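Local structure of 39 kDa initiator binding protein (Trichomonas vaginalis, 1Q88) at residues A[165-170]-A[195-200]. The protein probably recognises the initiator element of gene promoters through a separate DNA-binding domain, the part described here being its C-terminal domain. Numbering follows the deposited sequence.
Sequences GIRKIW and KYFEMK
R167 and I169 of strand 166-170 face Y196 and K200 of segment 195-200. The axes of the strand and of helix 195-199 approach to 11.9 Å and run roughly antiparallel, at 153°. Along the backbones, R167 lies across from K200 and I169 across from Y196. No hydrogen bond joins the segments; the contact is made by side chains and by the carbonyl oxygen of K200. Y196 points toward the strand, its CG trans to the backbone N (chi1 175°), which brings the ring up to I169. I169 meets one face of its ring. I169 CD1 makes a CH-pi contact 3.9 Å from the ring centroid, and lies 3.4 Å from Y196 CE2. I169 CG1 sits over the same face. The strand is the middle one of a five-stranded antiparallel sheet; the helix follows its last strand, 189-190, and packs over the sheet. Y190 of that strand meets Y196 edge-to-face. The R167 guanidinium stands nearly perpendicular to the Y196 ring, with the planes 83° apart. R167 NH1 comes to the ring edge, 2.8 Å from Y196 OH, and R167 NH2 lies 2.9 Å from K200 O. Neither approach is directed well enough to count as a hydrogen bond. K200 CB lies over one guanidinium face, 3.5 Å from R167 NH2. The K200 chain bends at chi2, and its NZ is hydrogen-bonded to Y190 OH. F197 CE1 approaches the guanidinium edge, and the F197 side chain also touches L160 of strand 157-161.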
loop_
_atom_site.group_PDB
_atom_site.type_symbol
_atom_site.label_atom_id
_atom_site.label_comp_id
_atom_site.label_asym_id
_atom_site.label_seq_id
_atom_site.Cartn_x
_atom_site.Cartn_y
_atom_site.Cartn_z
ATOM N N GLY A 165 5.857 -16.563 -13.320
ATOM C CA GLY A 165 5.850 -15.328 -14.089
ATOM C C GLY A 165 5.381 -14.123 -13.290
ATOM O O GLY A 165 5.166 -14.219 -12.079
ATOM N N ILE A 166 5.214 -12.986 -13.962
ATOM C CA ILE A 166 4.769 -11.763 -13.295
ATOM C C ILE A 166 3.251 -11.655 -13.187
ATOM O O ILE A 166 2.532 -12.043 -14.098
ATOM C CB ILE A 166 5.253 -10.505 -14.039
ATOM C CG1 ILE A 166 6.780 -10.495 -14.139
ATOM C CG2 ILE A 166 4.774 -9.262 -13.301
ATOM C CD1 ILE A 166 7.471 -10.175 -12.838
ATOM N N ARG A 167 2.768 -11.127 -12.067
ATOM C CA ARG A 167 1.336 -10.923 -11.865
ATOM C C ARG A 167 1.120 -9.481 -11.408
ATOM O O ARG A 167 1.931 -8.930 -10.660
ATOM C CB ARG A 167 0.776 -11.857 -10.787
ATOM C CG ARG A 167 0.931 -13.327 -11.088
ATOM C CD ARG A 167 -0.397 -14.078 -11.000
ATOM N NE ARG A 167 -0.590 -14.781 -9.732
ATOM C CZ ARG A 167 -0.831 -14.187 -8.571
ATOM N NH1 ARG A 167 -0.910 -12.865 -8.507
ATOM N NH2 ARG A 167 -0.995 -14.916 -7.475
ATOM N N LYS A 168 0.031 -8.867 -11.859
ATOM C CA LYS A 168 -0.281 -7.504 -11.450
ATOM C C LYS A 168 -1.707 -7.425 -10.903
ATOM O O LYS A 168 -2.637 -8.006 -11.464
ATOM C CB LYS A 168 -0.091 -6.532 -12.621
ATOM C CG LYS A 168 1.366 -6.148 -12.876
ATOM C CD LYS A 168 1.513 -5.210 -14.072
ATOM C CE LYS A 168 2.969 -4.797 -14.293
ATOM N NZ LYS A 168 3.122 -3.881 -15.460
ATOM N N ILE A 169 -1.862 -6.726 -9.786
ATOM C CA ILE A 169 -3.164 -6.560 -9.155
ATOM C C ILE A 169 -3.202 -5.115 -8.629
ATOM O O ILE A 169 -2.248 -4.635 -7.998
ATOM C CB ILE A 169 -3.371 -7.633 -8.025
ATOM C CG1 ILE A 169 -4.785 -7.548 -7.451
ATOM C CG2 ILE A 169 -2.333 -7.464 -6.922
ATOM C CD1 ILE A 169 -5.857 -7.997 -8.388
ATOM N N TRP A 170 -4.298 -4.418 -8.926
ATOM C CA TRP A 170 -4.448 -3.015 -8.547
ATOM C C TRP A 170 -5.364 -2.736 -7.377
ATOM O O TRP A 170 -6.374 -3.409 -7.170
ATOM C CB TRP A 170 -4.945 -2.192 -9.744
ATOM C CG TRP A 170 -3.963 -2.060 -10.866
ATOM C CD1 TRP A 170 -3.161 -0.987 -11.138
ATOM C CD2 TRP A 170 -3.698 -3.028 -11.889
ATOM N NE1 TRP A 170 -2.417 -1.225 -12.268
ATOM C CE2 TRP A 170 -2.726 -2.470 -12.750
ATOM C CE3 TRP A 170 -4.188 -4.317 -12.163
ATOM C CZ2 TRP A 170 -2.234 -3.155 -13.873
ATOM C CZ3 TRP A 170 -3.698 -4.998 -13.278
ATOM C CH2 TRP A 170 -2.729 -4.413 -14.119
ATOM N N LYS A 195 -9.318 -12.654 -0.060
ATOM C CA LYS A 195 -10.058 -13.342 -1.101
ATOM C C LYS A 195 -9.223 -13.454 -2.380
ATOM O O LYS A 195 -9.271 -14.483 -3.055
ATOM C CB LYS A 195 -11.370 -12.603 -1.385
ATOM C CG LYS A 195 -12.486 -13.477 -1.960
ATOM C CD LYS A 195 -13.573 -12.625 -2.623
ATOM C CE LYS A 195 -13.156 -12.172 -4.025
ATOM N NZ LYS A 195 -14.159 -11.276 -4.696
ATOM N N TYR A 196 -8.456 -12.418 -2.718
ATOM C CA TYR A 196 -7.650 -12.465 -3.938
ATOM C C TYR A 196 -6.597 -13.575 -3.931
ATOM O O TYR A 196 -6.424 -14.266 -4.933
ATOM C CB TYR A 196 -6.971 -11.112 -4.217
ATOM C CG TYR A 196 -6.026 -11.141 -5.417
ATOM C CD1 TYR A 196 -4.643 -11.233 -5.242
ATOM C CD2 TYR A 196 -6.525 -11.189 -6.718
ATOM C CE1 TYR A 196 -3.779 -11.388 -6.330
ATOM C CE2 TYR A 196 -5.677 -11.344 -7.813
ATOM C CZ TYR A 196 -4.302 -11.449 -7.610
ATOM O OH TYR A 196 -3.474 -11.655 -8.691
ATOM N N PHE A 197 -5.892 -13.750 -2.819
ATOM C CA PHE A 197 -4.878 -14.792 -2.755
ATOM C C PHE A 197 -5.473 -16.159 -2.445
ATOM O O PHE A 197 -4.752 -17.145 -2.286
ATOM C CB PHE A 197 -3.808 -14.420 -1.735
ATOM C CG PHE A 197 -2.861 -13.366 -2.226
ATOM C CD1 PHE A 197 -2.183 -13.534 -3.427
ATOM C CD2 PHE A 197 -2.627 -12.214 -1.485
ATOM C CE1 PHE A 197 -1.282 -12.570 -3.881
ATOM C CE2 PHE A 197 -1.727 -11.243 -1.932
ATOM C CZ PHE A 197 -1.054 -11.420 -3.128
ATOM N N GLU A 198 -6.798 -16.207 -2.366
ATOM C CA GLU A 198 -7.509 -17.448 -2.116
ATOM C C GLU A 198 -7.910 -17.955 -3.491
ATOM O O GLU A 198 -8.158 -19.140 -3.684
ATOM C CB GLU A 198 -8.758 -17.197 -1.269
ATOM C CG GLU A 198 -9.482 -18.466 -0.839
ATOM C CD GLU A 198 -10.800 -18.183 -0.139
ATOM O OE1 GLU A 198 -11.735 -17.683 -0.803
ATOM O OE2 GLU A 198 -10.906 -18.461 1.077
ATOM N N MET A 199 -7.962 -17.040 -4.448
ATOM C CA MET A 199 -8.319 -17.383 -5.816
ATOM C C MET A 199 -7.039 -17.694 -6.579
ATOM O O MET A 199 -6.951 -18.697 -7.283
ATOM C CB MET A 199 -9.022 -16.204 -6.471
ATOM C CG MET A 199 -10.189 -15.677 -5.680
ATOM S SD MET A 199 -11.703 -16.432 -6.215
ATOM C CE MET A 199 -12.063 -15.433 -7.715
ATOM N N LYS A 200 -6.053 -16.815 -6.433
ATOM C CA LYS A 200 -4.756 -16.964 -7.080
ATOM C C LYS A 200 -3.671 -17.213 -6.036
ATOM O O LYS A 200 -2.833 -16.350 -5.796
ATOM C CB LYS A 200 -4.390 -15.701 -7.860
ATOM C CG LYS A 200 -4.947 -15.614 -9.256
ATOM C CD LYS A 200 -6.437 -15.398 -9.263
ATOM C CE LYS A 200 -6.931 -15.294 -10.696
ATOM N NZ LYS A 200 -8.390 -15.009 -10.774
#